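Local coordinates for protein pyruvate kinase (PDB 3QTG) that catalyses the last step of glycolysis, the interconversion of phosphoenolpyruvate and ADP with pyruvate and ATP, as a homotetramer that depends on a divalent metal cation, at residues N119-S124 / Y174-P179; F362-V367 / A391-R396; Q371-N376 / P443-Y448. All blocks are in the same frame, centred on the assembly; numbering follows the deposited sequence.

Contact 1 of 3, residues N119-S124 / Y174-P179; sequences NKAFFS and YDISTP
At the foot of the small B domain that pyruvate kinases insert into their TIM barrel, Ala121 and Phe122 in the first turn of helix 120-125 meet Tyr174 and Ile176 on the chain returning to the barrel. Ala121 directs its methyl toward this returning chain, where CB lies 3.9 Å from Ile176 CG1 and also touches the carbonyl oxygen of Asp175. Ile176 holds CG1 beside its backbone N and anti to its carbonyl carbon (chi1 -64°), which turns that branch to the alanine. Ile176 CD1 then reaches the amide, 4.1 Å from Asn119 ND2. The other end of the same amide serves the helix: Asn119 OD1 accepts from Ala121 N at 3.2 Å as an N-cap, the donor tilted 30° from the carbonyl plane. A single side chain therefore caps with its oxygen and rests its nitrogen against a methyl.

The side chains of Phe122 and Tyr174 run side by side, pointing the same way. Their meeting is no ring stack: Tyr174 OH comes to the edge of the phenylalanine ring, near its plane and 3.6 Å from Phe122 CD1. That hydroxyl is hydrogen-bonded to Ile167 O in strand 167-169, while Ile86 touches Asn119, Phe122, Tyr174 and Ile176 alike.

The polar link between the backbones is a water, which donates to Ala121 O at 2.7 Å. It accepts from Asp175 N at 2.9 Å, and Asp175 is the centre of an inverse gamma turn. Between these two segments the touches are largely apolar and the polar link is a water, whereas Tyr174 is fixed by its hydroxyl to Ile167; such a seam may allow small shifts where the B domain, mobile in this enzyme family, meets the barrel.

Contact 2 of 3, residues F362-V367 / A391-R396; sequences FAKGLV and AKFRPR
Phe393 carries CG beside its backbone N and anti to its carbonyl carbon (chi1 -67°), which starts its side chain toward Lys364, whose CG stands anti to the backbone N (chi1 -176°). The two side chains cross at about a right angle. Lys364 CB sits over the face of the Phe393 ring, 3.9 Å from the centroid and 15° off the normal, a CH-pi contact. Farther out, Lys364 CG and CD keep touch with the ring atoms CD1 and CE1, and the backbone Lys364 N also lies over a face, 3.7 Å from Phe393 CE2. Ala363 CB approaches Phe393 CE2 obliquely, at 3.9 Å.

Val367 divides its two methyls between neighbours. Its CG2 packs on Phe393 CB at 4.1 Å, whereas CG1 rests near Phe393 O and against Pro395 CA. An alanine in place of Phe393 would keep that CB but would probably leave the Lys364 methylenes and the Ala363 methyl without their flat partner, opening a gap between helix and turn.

The fold here is the C-terminal alpha/beta domain. Residues 391-396 link helix 385-391 to strand 399-403, closing a beta-alpha-beta crossover that starts from strand 376-380, and helix 358-373 packs beside it, with Val367 also touching Ile390. A type I turn from Ala391 to Arg394 presents the phenylalanine. Ala391 O is gripped twice, by Arg394 N at 2.8 Å and by Arg394 NH1 at 3.0 Å, the two donors arriving from opposite faces of the carbonyl plane. The guanidinium is held further by a salt bridge to Asp317, a hydrogen bond to Gly315 O and a cation-pi contact with Trp416.

Contact 3 of 3, residues Q371-N376 / P443-Y448; sequences QDLGAN and PFVATY
Asn376 and Val445 are joined by a nearly straight backbone bond: Val445 N donates to Asn376 O at 2.9 Å, with 169° at the hydrogen and the donor nearly along the C=O axis. The companion bond, from Asn376 N to Pro443 O, is longer at 3.2 Å, its donor standing above the carbonyl plane. Phe444 CA adds a CA-H...O contact to Asn376 O, at 3.3 Å.

Beside this polar pair lies a small apolar patch. Ala375 CB meets Pro443 CB at 3.7 Å and Val445 CG2 at 4.0 Å, the valine methyl being set beside its backbone N and anti to its carbonyl carbon. Leu373 reaches the same methyl with CD1, the two side chains crossing at about a right angle. Pro443, which follows a cis peptide bond, brings CG to 3.5 Å from Leu373 O.

Asn376 and Phe444, bridged in parallel, open the neighbouring strands 376-380 and 444-448 of the alpha/beta sheet. Between helix 358-373 and strand 376-380 the chain turns through a Schellman motif: Gly374 leaves the helix with positive phi (64°), a conformation that favours glycine.

Farther out, Phe444 places CG between its backbone N and carbonyl carbon, and its ring packs on Ile436 of helix 428-439. Val445 also touches Leu366 and Ala370 of helix 358-373, while strand 455-460 runs antiparallel along the other side of 444-448. Leu373 packs on Val459 of its own chain and on Ser358 of the second subunit.

Overall arrangement
Contact 1 lies on the opposite side of the chain's centre from contacts 2 and 3, with centres about 43 and 52 Å away, and touches neither. It is the one closer to the predicted active site: the side chain of Asn119 is about 8 Å from that of Arg87, which by similarity binds ATP, and that of Tyr174 about 11 Å from that of Glu232, a probable magnesium ligand. Contacts 2 and 3 lie away from such sites and belong together, their centres about 10 Å apart. Both use helix 358-373, and their segments alternate along the chain. Leu366 and Phe362 of contact 2 pack on strand 444-448 of contact 3, so the helix meets both the turn and the strand.

Contact 1 of 3, residues N119-S124 / Y174-P179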
ATOM      1  N   ASN A 119     -23.624  21.403  47.427  1.00 39.01           N
ATOM      2  CA  ASN A 119     -22.496  21.691  46.550  1.00 39.03           C
ATOM      3  C   ASN A 119     -22.879  22.642  45.443  1.00 39.03           C
ATOM      4  O   ASN A 119     -23.745  22.310  44.618  1.00 37.86           O
ATOM      5  CB  ASN A 119     -21.905  20.400  45.979  1.00 38.78           C
ATOM      6  CG  ASN A 119     -20.441  20.559  45.633  1.00 41.58           C
ATOM      7  OD1 ASN A 119     -20.039  21.605  45.112  1.00 45.47           O
ATOM      8  ND2 ASN A 119     -19.626  19.553  45.957  1.00 41.92           N
ATOM      9  N   LYS A 120     -22.245  23.816  45.418  1.00 39.29           N
ATOM     10  CA  LYS A 120     -22.574  24.832  44.412  1.00 41.07           C
ATOM     11  C   LYS A 120     -22.302  24.354  42.977  1.00 39.69           C
ATOM     12  O   LYS A 120     -22.964  24.802  42.054  1.00 39.16           O
ATOM     13  CB  LYS A 120     -21.839  26.163  44.647  1.00 42.87           C
ATOM     14  CG  LYS A 120     -22.598  27.395  44.016  1.00 44.10           C
ATOM     15  CD  LYS A 120     -21.651  28.582  43.861  1.00 46.10           C
ATOM     16  CE  LYS A 120     -22.273  29.752  43.051  1.00 49.90           C
ATOM     17  NZ  LYS A 120     -23.005  30.742  43.914  1.00 52.68           N
ATOM     18  N   ALA A 121     -21.334  23.453  42.812  1.00 38.81           N
ATOM     19  CA  ALA A 121     -21.013  22.899  41.495  1.00 38.72           C
ATOM     20  C   ALA A 121     -22.234  22.249  40.818  1.00 38.42           C
ATOM     21  O   ALA A 121     -22.318  22.249  39.585  1.00 38.52           O
ATOM     22  CB  ALA A 121     -19.845  21.917  41.581  1.00 37.39           C
ATOM     23  N   PHE A 122     -23.174  21.720  41.617  1.00 37.86           N
ATOM     24  CA  PHE A 122     -24.438  21.196  41.083  1.00 36.89           C
ATOM     25  C   PHE A 122     -25.202  22.342  40.419  1.00 37.89           C
ATOM     26  O   PHE A 122     -25.687  22.220  39.288  1.00 37.49           O
ATOM     27  CB  PHE A 122     -25.299  20.554  42.181  1.00 36.62           C
ATOM     28  CG  PHE A 122     -26.668  20.070  41.692  1.00 35.98           C
ATOM     29  CD1 PHE A 122     -26.785  18.903  40.930  1.00 35.07           C
ATOM     30  CD2 PHE A 122     -27.818  20.791  41.981  1.00 34.69           C
ATOM     31  CE1 PHE A 122     -28.033  18.459  40.474  1.00 33.01           C
ATOM     32  CE2 PHE A 122     -29.076  20.366  41.546  1.00 34.93           C
ATOM     33  CZ  PHE A 122     -29.180  19.182  40.778  1.00 36.14           C
ATOM     34  N   PHE A 123     -25.290  23.465  41.116  1.00 38.25           N
ATOM     35  CA  PHE A 123     -26.053  24.605  40.601  1.00 39.58           C
ATOM     36  C   PHE A 123     -25.374  25.267  39.399  1.00 41.27           C
ATOM     37  O   PHE A 123     -26.063  25.672  38.468  1.00 42.35           O
ATOM     38  CB  PHE A 123     -26.467  25.554  41.749  1.00 38.23           C
ATOM     39  CG  PHE A 123     -27.289  24.849  42.783  1.00 36.22           C
ATOM     40  CD1 PHE A 123     -28.667  24.731  42.628  1.00 33.44           C
ATOM     41  CD2 PHE A 123     -26.675  24.195  43.855  1.00 32.72           C
ATOM     42  CE1 PHE A 123     -29.437  24.010  43.553  1.00 32.78           C
ATOM     43  CE2 PHE A 123     -27.438  23.469  44.776  1.00 30.87           C
ATOM     44  CZ  PHE A 123     -28.822  23.386  44.629  1.00 30.82           C
ATOM     45  N   SER A 124     -24.040  25.303  39.384  1.00 41.98           N
ATOM     46  CA  SER A 124     -23.308  25.801  38.213  1.00 43.73           C
ATOM     47  C   SER A 124     -23.445  24.912  36.977  1.00 44.14           C
ATOM     48  O   SER A 124     -23.366  25.413  35.870  1.00 45.78           O
ATOM     49  CB  SER A 124     -21.832  25.978  38.532  1.00 43.54           C
ATOM     50  OG  SER A 124     -21.688  26.832  39.646  1.00 46.92           O
ATOM     51  N   TYR A 174     -19.471  17.911  36.720  1.00 45.68           N
ATOM     52  CA  TYR A 174     -19.288  18.837  37.827  1.00 46.29           C
ATOM     53  C   TYR A 174     -17.861  19.415  37.928  1.00 48.08           C
ATOM     54  O   TYR A 174     -16.879  18.674  37.921  1.00 48.54           O
ATOM     55  CB  TYR A 174     -19.617  18.147  39.141  1.00 44.41           C
ATOM     56  CG  TYR A 174     -21.022  17.607  39.292  1.00 42.26           C
ATOM     57  CD1 TYR A 174     -22.151  18.374  38.955  1.00 40.34           C
ATOM     58  CD2 TYR A 174     -21.219  16.341  39.823  1.00 38.23           C
ATOM     59  CE1 TYR A 174     -23.444  17.850  39.125  1.00 38.15           C
ATOM     60  CE2 TYR A 174     -22.477  15.823  39.999  1.00 38.03           C
ATOM     61  CZ  TYR A 174     -23.585  16.584  39.663  1.00 39.49           C
ATOM     62  OH  TYR A 174     -24.822  16.036  39.863  1.00 39.21           O
ATOM     63  N   ASP A 175     -17.752  20.729  38.080  1.00 50.17           N
ATOM     64  CA  ASP A 175     -16.456  21.353  38.305  1.00 52.41           C
ATOM     65  C   ASP A 175     -16.055  21.290  39.790  1.00 53.39           C
ATOM     66  O   ASP A 175     -16.190  22.263  40.534  1.00 53.85           O
ATOM     67  CB  ASP A 175     -16.471  22.794  37.784  1.00 53.15           C
ATOM     68  CG  ASP A 175     -15.142  23.502  37.974  1.00 56.28           C
ATOM     69  OD1 ASP A 175     -14.098  22.829  38.132  1.00 56.85           O
ATOM     70  OD2 ASP A 175     -15.138  24.754  37.967  1.00 60.41           O
ATOM     71  N   ILE A 176     -15.558  20.134  40.217  1.00 54.69           N
ATOM     72  CA  ILE A 176     -15.146  19.945  41.609  1.00 56.20           C
ATOM     73  C   ILE A 176     -13.620  19.749  41.748  1.00 58.29           C
ATOM     74  O   ILE A 176     -13.033  18.864  41.106  1.00 57.60           O
ATOM     75  CB  ILE A 176     -15.891  18.760  42.277  1.00 55.26           C
ATOM     76  CG1 ILE A 176     -17.395  19.044  42.374  1.00 54.36           C
ATOM     77  CG2 ILE A 176     -15.339  18.491  43.668  1.00 54.96           C
ATOM     78  CD1 ILE A 176     -18.239  17.785  42.587  1.00 50.54           C
ATOM     79  N   SER A 177     -13.003  20.561  42.618  1.00 60.54           N
ATOM     80  CA  SER A 177     -11.571  20.458  42.935  1.00 62.85           C
ATOM     81  C   SER A 177     -11.141  19.030  43.313  1.00 63.31           C
ATOM     82  O   SER A 177     -11.864  18.318  44.022  1.00 63.64           O
ATOM     83  CB  SER A 177     -11.212  21.428  44.068  1.00 63.80           C
ATOM     84  OG  SER A 177     -11.470  22.770  43.689  1.00 65.34           O
ATOM     85  N   THR A 178      -9.965  18.619  42.843  1.00 64.11           N
ATOM     86  CA  THR A 178      -9.470  17.251  43.094  1.00 64.77           C
ATOM     87  C   THR A 178      -8.007  17.227  43.582  1.00 65.12           C
ATOM     88  O   THR A 178      -7.314  18.239  43.465  1.00 65.74           O
ATOM     89  CB  THR A 178      -9.577  16.361  41.827  1.00 64.02           C
ATOM     90  OG1 THR A 178      -8.766  16.927  40.794  1.00 65.63           O
ATOM     91  CG2 THR A 178     -11.007  16.254  41.351  1.00 63.48           C
ATOM     92  N   PRO A 179      -7.534  16.072  44.133  1.00 65.04           N
ATOM     93  CA  PRO A 179      -8.270  14.816  44.382  1.00 64.11           C
ATOM     94  C   PRO A 179      -9.311  15.025  45.479  1.00 63.51           C
ATOM     95  O   PRO A 179      -9.192  15.967  46.262  1.00 63.91           O
ATOM     96  CB  PRO A 179      -7.184  13.846  44.878  1.00 64.15           C
ATOM     97  CG  PRO A 179      -5.888  14.496  44.555  1.00 64.83           C
ATOM     98  CD  PRO A 179      -6.139  15.965  44.599  1.00 65.39           C
TER
HETATM   99  O   HOH W   1     -20.108  22.492  38.131  1.00 43.62           O

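Contact 2 of 3, residues F362-V367 / A391-R396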
ATOM      1  N   PHE A 362      12.153   0.083  16.444  1.00 39.08           N
ATOM      2  CA  PHE A 362      12.773  -1.199  16.821  1.00 38.57           C
ATOM      3  C   PHE A 362      11.721  -2.237  17.238  1.00 37.92           C
ATOM      4  O   PHE A 362      11.712  -3.366  16.715  1.00 36.01           O
ATOM      5  CB  PHE A 362      13.796  -0.999  17.950  1.00 38.50           C
ATOM      6  CG  PHE A 362      14.405  -2.285  18.489  1.00 38.75           C
ATOM      7  CD1 PHE A 362      15.437  -2.916  17.813  1.00 38.88           C
ATOM      8  CD2 PHE A 362      13.958  -2.833  19.684  1.00 38.90           C
ATOM      9  CE1 PHE A 362      16.019  -4.074  18.315  1.00 40.64           C
ATOM     10  CE2 PHE A 362      14.516  -3.985  20.201  1.00 39.36           C
ATOM     11  CZ  PHE A 362      15.560  -4.619  19.508  1.00 41.04           C
ATOM     12  N   ALA A 363      10.835  -1.854  18.166  1.00 37.67           N
ATOM     13  CA  ALA A 363       9.832  -2.794  18.719  1.00 37.65           C
ATOM     14  C   ALA A 363       8.815  -3.267  17.664  1.00 37.61           C
ATOM     15  O   ALA A 363       8.531  -4.455  17.555  1.00 37.53           O
ATOM     16  CB  ALA A 363       9.136  -2.204  19.941  1.00 37.09           C
ATOM     17  N   LYS A 364       8.310  -2.334  16.869  1.00 38.05           N
ATOM     18  CA  LYS A 364       7.454  -2.647  15.722  1.00 38.98           C
ATOM     19  C   LYS A 364       8.125  -3.645  14.761  1.00 39.27           C
ATOM     20  O   LYS A 364       7.500  -4.623  14.351  1.00 39.42           O
ATOM     21  CB  LYS A 364       7.102  -1.365  14.959  1.00 38.87           C
ATOM     22  CG  LYS A 364       6.142  -1.574  13.821  1.00 39.73           C
ATOM     23  CD  LYS A 364       5.636  -0.252  13.309  1.00 44.17           C
ATOM     24  CE  LYS A 364       4.703  -0.418  12.110  1.00 47.30           C
ATOM     25  NZ  LYS A 364       5.513  -0.669  10.851  1.00 49.67           N
ATOM     26  N   GLY A 365       9.382  -3.376  14.396  1.00 39.45           N
ATOM     27  CA  GLY A 365      10.145  -4.245  13.492  1.00 39.50           C
ATOM     28  C   GLY A 365      10.308  -5.646  14.051  1.00 39.27           C
ATOM     29  O   GLY A 365      10.153  -6.618  13.332  1.00 39.21           O
ATOM     30  N   LEU A 366      10.591  -5.743  15.348  1.00 39.37           N
ATOM     31  CA  LEU A 366      10.601  -7.027  16.061  1.00 39.70           C
ATOM     32  C   LEU A 366       9.287  -7.808  16.017  1.00 39.00           C
ATOM     33  O   LEU A 366       9.280  -9.023  15.769  1.00 39.13           O
ATOM     34  CB  LEU A 366      11.023  -6.838  17.510  1.00 40.33           C
ATOM     35  CG  LEU A 366      12.343  -7.496  17.877  1.00 43.39           C
ATOM     36  CD1 LEU A 366      13.486  -7.105  16.896  1.00 45.54           C
ATOM     37  CD2 LEU A 366      12.658  -7.118  19.292  1.00 44.68           C
ATOM     38  N   VAL A 367       8.184  -7.114  16.261  1.00 38.99           N
ATOM     39  CA  VAL A 367       6.864  -7.745  16.313  1.00 38.67           C
ATOM     40  C   VAL A 367       6.488  -8.300  14.922  1.00 39.82           C
ATOM     41  O   VAL A 367       6.028  -9.435  14.814  1.00 38.96           O
ATOM     42  CB  VAL A 367       5.798  -6.759  16.845  1.00 38.37           C
ATOM     43  CG1 VAL A 367       4.376  -7.223  16.490  1.00 37.44           C
ATOM     44  CG2 VAL A 367       5.973  -6.547  18.361  1.00 36.06           C
ATOM     45  N   ALA A 391       4.209  -4.955  23.513  1.00 32.38           N
ATOM     46  CA  ALA A 391       2.774  -5.238  23.642  1.00 32.19           C
ATOM     47  C   ALA A 391       1.882  -4.282  22.880  1.00 32.08           C
ATOM     48  O   ALA A 391       0.846  -4.690  22.341  1.00 32.00           O
ATOM     49  CB  ALA A 391       2.348  -5.299  25.117  1.00 30.53           C
ATOM     50  N   LYS A 392       2.264  -3.010  22.829  1.00 32.28           N
ATOM     51  CA  LYS A 392       1.371  -2.011  22.221  1.00 32.81           C
ATOM     52  C   LYS A 392       1.234  -2.212  20.729  1.00 32.86           C
ATOM     53  O   LYS A 392       0.297  -1.694  20.131  1.00 32.07           O
ATOM     54  CB  LYS A 392       1.798  -0.577  22.534  1.00 32.55           C
ATOM     55  CG  LYS A 392       3.024  -0.102  21.805  1.00 34.24           C
ATOM     56  CD  LYS A 392       3.484   1.232  22.355  1.00 34.93           C
ATOM     57  CE  LYS A 392       4.433   1.876  21.369  1.00 37.49           C
ATOM     58  NZ  LYS A 392       4.977   3.122  21.922  1.00 38.89           N
ATOM     59  N   PHE A 393       2.174  -2.957  20.129  1.00 33.37           N
ATOM     60  CA  PHE A 393       2.076  -3.267  18.705  1.00 34.13           C
ATOM     61  C   PHE A 393       1.305  -4.538  18.486  1.00 34.46           C
ATOM     62  O   PHE A 393       1.229  -5.005  17.364  1.00 35.50           O
ATOM     63  CB  PHE A 393       3.460  -3.323  18.024  1.00 34.54           C
ATOM     64  CG  PHE A 393       4.144  -1.983  17.974  1.00 34.91           C
ATOM     65  CD1 PHE A 393       3.762  -1.024  17.039  1.00 34.98           C
ATOM     66  CD2 PHE A 393       5.139  -1.668  18.893  1.00 33.43           C
ATOM     67  CE1 PHE A 393       4.390   0.225  17.013  1.00 35.05           C
ATOM     68  CE2 PHE A 393       5.766  -0.448  18.866  1.00 32.51           C
ATOM     69  CZ  PHE A 393       5.391   0.499  17.913  1.00 34.54           C
ATOM     70  N   ARG A 394       0.741  -5.103  19.559  1.00 34.38           N
ATOM     71  CA  ARG A 394      -0.235  -6.194  19.444  1.00 34.48           C
ATOM     72  C   ARG A 394       0.319  -7.465  18.770  1.00 35.23           C
ATOM     73  O   ARG A 394      -0.236  -7.957  17.774  1.00 35.73           O
ATOM     74  CB  ARG A 394      -1.539  -5.703  18.783  1.00 34.18           C
ATOM     75  CG  ARG A 394      -2.344  -4.686  19.651  1.00 32.86           C
ATOM     76  CD  ARG A 394      -2.722  -5.310  20.986  1.00 33.39           C
ATOM     77  NE  ARG A 394      -3.615  -4.517  21.851  1.00 32.81           N
ATOM     78  CZ  ARG A 394      -3.197  -3.775  22.864  1.00 34.53           C
ATOM     79  NH1 ARG A 394      -1.901  -3.694  23.086  1.00 33.17           N
ATOM     80  NH2 ARG A 394      -4.069  -3.104  23.648  1.00 34.11           N
ATOM     81  N   PRO A 395       1.406  -8.026  19.340  1.00 35.41           N
ATOM     82  CA  PRO A 395       1.870  -9.345  18.840  1.00 35.99           C
ATOM     83  C   PRO A 395       0.757 -10.373  19.030  1.00 37.14           C
ATOM     84  O   PRO A 395      -0.031 -10.254  19.982  1.00 37.03           O
ATOM     85  CB  PRO A 395       3.050  -9.668  19.752  1.00 35.29           C
ATOM     86  CG  PRO A 395       2.776  -8.777  21.035  1.00 35.49           C
ATOM     87  CD  PRO A 395       2.204  -7.537  20.478  1.00 33.55           C
ATOM     88  N   ARG A 396       0.689 -11.370  18.151  1.00 38.28           N
ATOM     89  CA  ARG A 396      -0.485 -12.219  18.054  1.00 40.04           C
ATOM     90  C   ARG A 396      -0.325 -13.506  18.839  1.00 40.26           C
ATOM     91  O   ARG A 396      -1.175 -14.400  18.765  1.00 41.08           O
ATOM     92  CB  ARG A 396      -0.794 -12.548  16.582  1.00 41.29           C
ATOM     93  CG  ARG A 396      -1.457 -11.442  15.794  1.00 44.20           C
ATOM     94  CD  ARG A 396      -2.833 -11.188  16.342  1.00 52.42           C
ATOM     95  NE  ARG A 396      -3.766 -10.727  15.311  1.00 57.02           N
ATOM     96  CZ  ARG A 396      -4.132  -9.458  15.148  1.00 57.03           C
ATOM     97  NH1 ARG A 396      -3.638  -8.513  15.948  1.00 57.35           N
ATOM     98  NH2 ARG A 396      -4.990  -9.144  14.187  1.00 57.97           N
TER

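Contact 3 of 3, residues Q371-N376 / P443-Y448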
ATOM      1  N   GLN A 371       6.060 -12.147  13.728  1.00 45.22           N
ATOM      2  CA  GLN A 371       4.850 -12.480  12.969  1.00 46.29           C
ATOM      3  C   GLN A 371       5.205 -13.221  11.664  1.00 46.73           C
ATOM      4  O   GLN A 371       4.658 -14.281  11.389  1.00 46.64           O
ATOM      5  CB  GLN A 371       4.018 -11.209  12.700  1.00 46.09           C
ATOM      6  CG  GLN A 371       2.730 -11.397  11.878  1.00 48.90           C
ATOM      7  CD  GLN A 371       1.802 -12.511  12.404  1.00 52.78           C
ATOM      8  OE1 GLN A 371       1.672 -12.728  13.609  1.00 53.84           O
ATOM      9  NE2 GLN A 371       1.155 -13.221  11.481  1.00 55.35           N
ATOM     10  N   ASP A 372       6.154 -12.673  10.905  1.00 47.34           N
ATOM     11  CA  ASP A 372       6.657 -13.284   9.680  1.00 48.31           C
ATOM     12  C   ASP A 372       7.302 -14.655   9.838  1.00 48.23           C
ATOM     13  O   ASP A 372       7.205 -15.477   8.937  1.00 48.51           O
ATOM     14  CB  ASP A 372       7.658 -12.365   9.019  1.00 49.11           C
ATOM     15  CG  ASP A 372       7.054 -11.571   7.925  1.00 52.67           C
ATOM     16  OD1 ASP A 372       6.982 -12.098   6.789  1.00 58.36           O
ATOM     17  OD2 ASP A 372       6.661 -10.415   8.182  1.00 56.43           O
ATOM     18  N   LEU A 373       7.974 -14.891  10.967  1.00 47.66           N
ATOM     19  CA  LEU A 373       8.651 -16.164  11.197  1.00 47.04           C
ATOM     20  C   LEU A 373       7.797 -17.159  11.958  1.00 46.75           C
ATOM     21  O   LEU A 373       8.243 -18.274  12.207  1.00 46.61           O
ATOM     22  CB  LEU A 373       9.957 -15.959  11.968  1.00 46.72           C
ATOM     23  CG  LEU A 373      10.881 -14.861  11.480  1.00 47.53           C
ATOM     24  CD1 LEU A 373      11.934 -14.613  12.533  1.00 48.29           C
ATOM     25  CD2 LEU A 373      11.504 -15.196  10.108  1.00 50.24           C
ATOM     26  N   GLY A 374       6.587 -16.746  12.344  1.00 45.99           N
ATOM     27  CA  GLY A 374       5.723 -17.552  13.194  1.00 45.03           C
ATOM     28  C   GLY A 374       6.315 -17.790  14.571  1.00 44.37           C
ATOM     29  O   GLY A 374       6.142 -18.866  15.151  1.00 45.05           O
ATOM     30  N   ALA A 375       6.999 -16.774  15.106  1.00 43.06           N
ATOM     31  CA  ALA A 375       7.838 -16.932  16.300  1.00 41.80           C
ATOM     32  C   ALA A 375       7.222 -16.346  17.577  1.00 41.34           C
ATOM     33  O   ALA A 375       6.479 -15.374  17.527  1.00 40.26           O
ATOM     34  CB  ALA A 375       9.215 -16.292  16.036  1.00 41.36           C
ATOM     35  N   ASN A 376       7.545 -16.933  18.724  1.00 41.16           N
ATOM     36  CA  ASN A 376       7.233 -16.280  19.995  1.00 40.96           C
ATOM     37  C   ASN A 376       8.291 -15.263  20.383  1.00 40.00           C
ATOM     38  O   ASN A 376       9.487 -15.456  20.118  1.00 39.71           O
ATOM     39  CB  ASN A 376       6.991 -17.284  21.137  1.00 41.23           C
ATOM     40  CG  ASN A 376       5.589 -17.910  21.071  1.00 43.89           C
ATOM     41  OD1 ASN A 376       4.609 -17.430  21.699  1.00 43.86           O
ATOM     42  ND2 ASN A 376       5.473 -18.948  20.259  1.00 45.67           N
ATOM     43  N   PRO A 443      10.073 -21.480  16.467  1.00 51.97           N
ATOM     44  CA  PRO A 443      10.927 -20.292  16.396  1.00 49.75           C
ATOM     45  C   PRO A 443      10.768 -19.306  17.570  1.00 47.86           C
ATOM     46  O   PRO A 443       9.683 -19.195  18.169  1.00 47.74           O
ATOM     47  CB  PRO A 443      10.504 -19.629  15.068  1.00 49.81           C
ATOM     48  CG  PRO A 443       9.601 -20.608  14.372  1.00 50.78           C
ATOM     49  CD  PRO A 443       8.972 -21.390  15.491  1.00 51.95           C
ATOM     50  N   PHE A 444      11.857 -18.615  17.912  1.00 45.28           N
ATOM     51  CA  PHE A 444      11.779 -17.504  18.862  1.00 42.57           C
ATOM     52  C   PHE A 444      12.559 -16.257  18.416  1.00 41.27           C
ATOM     53  O   PHE A 444      13.511 -16.349  17.627  1.00 40.56           O
ATOM     54  CB  PHE A 444      12.128 -17.931  20.298  1.00 41.95           C
ATOM     55  CG  PHE A 444      13.594 -18.228  20.525  1.00 41.74           C
ATOM     56  CD1 PHE A 444      14.533 -17.198  20.595  1.00 39.48           C
ATOM     57  CD2 PHE A 444      14.026 -19.544  20.718  1.00 42.12           C
ATOM     58  CE1 PHE A 444      15.882 -17.463  20.806  1.00 40.02           C
ATOM     59  CE2 PHE A 444      15.393 -19.835  20.931  1.00 42.69           C
ATOM     60  CZ  PHE A 444      16.320 -18.794  20.972  1.00 41.65           C
ATOM     61  N   VAL A 445      12.102 -15.105  18.919  1.00 39.79           N
ATOM     62  CA  VAL A 445      12.762 -13.816  18.817  1.00 38.30           C
ATOM     63  C   VAL A 445      12.897 -13.297  20.248  1.00 38.92           C
ATOM     64  O   VAL A 445      11.893 -12.912  20.874  1.00 38.79           O
ATOM     65  CB  VAL A 445      11.937 -12.822  17.967  1.00 38.48           C
ATOM     66  CG1 VAL A 445      12.533 -11.407  18.017  1.00 35.80           C
ATOM     67  CG2 VAL A 445      11.787 -13.299  16.515  1.00 37.77           C
ATOM     68  N   ALA A 446      14.126 -13.305  20.772  1.00 38.23           N
ATOM     69  CA  ALA A 446      14.401 -12.926  22.153  1.00 38.32           C
ATOM     70  C   ALA A 446      15.190 -11.619  22.219  1.00 38.30           C
ATOM     71  O   ALA A 446      16.189 -11.485  21.541  1.00 37.68           O
ATOM     72  CB  ALA A 446      15.161 -14.050  22.863  1.00 37.76           C
ATOM     73  N   THR A 447      14.735 -10.661  23.035  1.00 38.91           N
ATOM     74  CA  THR A 447      15.402  -9.348  23.168  1.00 39.06           C
ATOM     75  C   THR A 447      15.550  -8.782  24.564  1.00 38.85           C
ATOM     76  O   THR A 447      14.821  -9.128  25.487  1.00 38.61           O
ATOM     77  CB  THR A 447      14.630  -8.171  22.490  1.00 39.47           C
ATOM     78  OG1 THR A 447      13.236  -8.487  22.328  1.00 41.55           O
ATOM     79  CG2 THR A 447      15.238  -7.776  21.242  1.00 38.05           C
ATOM     80  N   TYR A 448      16.476  -7.843  24.669  1.00 39.24           N
ATOM     81  CA  TYR A 448      16.459  -6.824  25.705  1.00 40.16           C
ATOM     82  C   TYR A 448      16.990  -5.513  25.106  1.00 41.03           C
ATOM     83  O   TYR A 448      17.654  -5.510  24.048  1.00 39.33           O
ATOM     84  CB  TYR A 448      17.278  -7.247  26.945  1.00 40.16           C
ATOM     85  CG  TYR A 448      18.763  -7.390  26.702  1.00 40.44           C
ATOM     86  CD1 TYR A 448      19.571  -6.264  26.580  1.00 40.36           C
ATOM     87  CD2 TYR A 448      19.360  -8.646  26.595  1.00 41.13           C
ATOM     88  CE1 TYR A 448      20.931  -6.367  26.342  1.00 40.46           C
ATOM     89  CE2 TYR A 448      20.729  -8.767  26.369  1.00 40.99           C
ATOM     90  CZ  TYR A 448      21.502  -7.612  26.246  1.00 42.54           C
ATOM     91  OH  TYR A 448      22.850  -7.680  26.001  1.00 43.41           O
TER